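Long-range contact in beta-alanyl-CoA:ammonia lyase 2 (Clostridium propionicum, PDB 4MTU), which probably acts as a lyase that removes ammonia from beta-alanyl-CoA, and binds zinc: residues 5-10 / 70-75. Numbering follows the deposited sequence.
Sequences KVVHHL and EYHGWI
Val-7 CG2 sits over one face of the His-72 imidazole, 4.1 Å from the ring centroid and displaced toward the rim, a CH-pi contact. At the edge of that ring, in its plane, His-72 NE2 donates to Glu-70 OE2 (2.9 Å), which it meets on the anti side but 26° out of the carboxylate plane. The other oxygen, Glu-70 OE1, turns its anti lone pair to His-9 ND1 at 2.7 Å in the conformer described and lies in the His-9 ring plane, although ring and carboxylate are twisted 69° apart. One carboxylate joins two imidazoles and helps to set the turn of each. Over a face of the Trp-74 six-membered ring stands Lys-5 NZ, 4.5 Å from the centroid in a cation-pi contact; a bend at chi3 (-63°) places Lys-5 CE 3.7 Å from Trp-74 CE3. A water links Lys-5 NZ to His-72 ND1.

The side chains stand on two antiparallel strands of the hot dog fold sheet, 4-11 and 68-78; Val-6 and Gly-73, and likewise His-8 and Tyr-71, form hydrogen-bonded pairs, N to O 2.9 Å both ways between Val-6 and Gly-73. The sheet face bearing Val-6, His-8 and Tyr-71 packs on helix 27-45, where His-8 NE2 bonds Glu-39 and His-8 ND1 bonds Gln-32. Strand 4-11 also borders the second subunit, whose Glu-39 is hydrogen-bonded to His-9 NE2.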
# COMPACT_ATOMS: atom_id res chain seq x y z
N LYS A 5 6.87 25.26 -15.19
CA LYS A 5 6.45 23.89 -15.34
C LYS A 5 6.87 23.12 -14.10
O LYS A 5 8.02 23.22 -13.69
CB LYS A 5 7.03 23.34 -16.64
CG LYS A 5 6.61 21.94 -17.04
CD LYS A 5 7.18 21.56 -18.43
CE LYS A 5 6.70 22.40 -19.59
NZ LYS A 5 7.03 21.93 -21.00
N VAL A 6 6.01 22.31 -13.54
CA VAL A 6 6.32 21.41 -12.45
C VAL A 6 6.58 20.02 -13.07
O VAL A 6 5.86 19.55 -13.92
CB VAL A 6 5.20 21.35 -11.45
CG1 VAL A 6 5.32 20.18 -10.49
CG2 VAL A 6 5.17 22.69 -10.67
N VAL A 7 7.66 19.39 -12.59
CA VAL A 7 8.09 18.07 -13.07
C VAL A 7 8.22 17.12 -11.89
O VAL A 7 9.03 17.33 -11.01
CB VAL A 7 9.41 18.17 -13.81
CG1 VAL A 7 9.96 16.81 -14.23
CG2 VAL A 7 9.31 19.09 -15.03
N HIS A 8 7.35 16.13 -11.82
CA HIS A 8 7.53 15.01 -10.92
C HIS A 8 8.32 13.92 -11.66
O HIS A 8 8.23 13.81 -12.88
CB HIS A 8 6.18 14.50 -10.40
CG HIS A 8 5.51 15.40 -9.44
ND1 HIS A 8 4.48 14.98 -8.62
CD2 HIS A 8 5.73 16.73 -9.21
CE1 HIS A 8 4.13 16.02 -7.90
NE2 HIS A 8 4.84 17.11 -8.22
N HIS A 9 9.04 13.13 -10.90
CA HIS A 9 9.91 12.11 -11.47
C HIS A 9 10.06 11.04 -10.43
O HIS A 9 10.45 11.33 -9.29
CB HIS A 9 11.22 12.79 -11.90
CG HIS A 9 12.29 11.90 -12.47
ND1 HIS A 9 12.94 12.18 -13.64
CD2 HIS A 9 12.85 10.76 -12.06
CE1 HIS A 9 13.87 11.19 -13.88
NE2 HIS A 9 13.82 10.31 -12.88
N LEU A 10 9.89 9.77 -10.85
CA LEU A 10 9.98 8.66 -9.92
C LEU A 10 10.06 7.35 -10.73
O LEU A 10 10.05 7.38 -11.95
CB LEU A 10 8.86 8.74 -8.87
CG LEU A 10 7.46 8.95 -9.46
CD1 LEU A 10 6.93 7.77 -10.22
CD2 LEU A 10 6.49 9.20 -8.26
N GLU A 70 8.45 10.56 -15.79
CA GLU A 70 8.31 11.97 -15.48
C GLU A 70 6.89 12.43 -15.80
O GLU A 70 6.23 11.96 -16.76
CB GLU A 70 9.23 12.84 -16.25
CG GLU A 70 10.59 12.68 -15.89
CD GLU A 70 11.51 13.86 -16.22
OE1 GLU A 70 12.58 13.92 -15.64
OE2 GLU A 70 11.18 14.71 -17.10
N TYR A 71 6.38 13.35 -14.99
CA TYR A 71 5.03 13.84 -15.09
C TYR A 71 5.15 15.37 -15.04
O TYR A 71 5.58 15.90 -14.05
CB TYR A 71 4.15 13.32 -13.97
CG TYR A 71 4.19 11.82 -13.86
CD1 TYR A 71 3.22 11.04 -14.46
CD2 TYR A 71 5.18 11.17 -13.16
CE1 TYR A 71 3.25 9.65 -14.36
CE2 TYR A 71 5.22 9.79 -13.05
CZ TYR A 71 4.26 9.02 -13.65
OH TYR A 71 4.33 7.67 -13.50
N HIS A 72 4.79 16.00 -16.15
CA HIS A 72 4.91 17.45 -16.29
C HIS A 72 3.53 18.09 -16.20
O HIS A 72 2.53 17.54 -16.71
CB HIS A 72 5.51 17.80 -17.67
CG HIS A 72 6.88 17.24 -17.88
ND1 HIS A 72 7.63 17.70 -18.92
CD2 HIS A 72 7.56 16.28 -17.26
CE1 HIS A 72 8.80 17.02 -18.87
NE2 HIS A 72 8.77 16.15 -17.87
N GLY A 73 3.44 19.27 -15.57
CA GLY A 73 2.23 20.02 -15.59
C GLY A 73 2.51 21.50 -15.53
O GLY A 73 3.52 21.94 -14.97
N TRP A 74 1.57 22.27 -16.09
CA TRP A 74 1.71 23.74 -16.01
C TRP A 74 0.30 24.34 -16.11
O TRP A 74 -0.65 23.75 -16.61
CB TRP A 74 2.61 24.26 -17.11
CG TRP A 74 2.21 23.99 -18.50
CD1 TRP A 74 1.47 24.83 -19.29
CD2 TRP A 74 2.47 22.81 -19.28
NE1 TRP A 74 1.29 24.24 -20.51
CE2 TRP A 74 1.88 23.01 -20.54
CE3 TRP A 74 3.14 21.62 -19.04
CZ2 TRP A 74 1.96 22.03 -21.56
CZ3 TRP A 74 3.22 20.69 -20.03
CH2 TRP A 74 2.65 20.86 -21.28
N ILE A 75 0.22 25.57 -15.59
CA ILE A 75 -0.98 26.36 -15.70
C ILE A 75 -1.06 27.03 -17.03
O ILE A 75 -0.14 27.77 -17.41
CB ILE A 75 -1.06 27.42 -14.56
CG1 ILE A 75 -0.95 26.78 -13.17
CG2 ILE A 75 -2.32 28.25 -14.74
CD1 ILE A 75 -0.90 27.77 -12.02
O HOH W 1 7.01 19.08 -21.04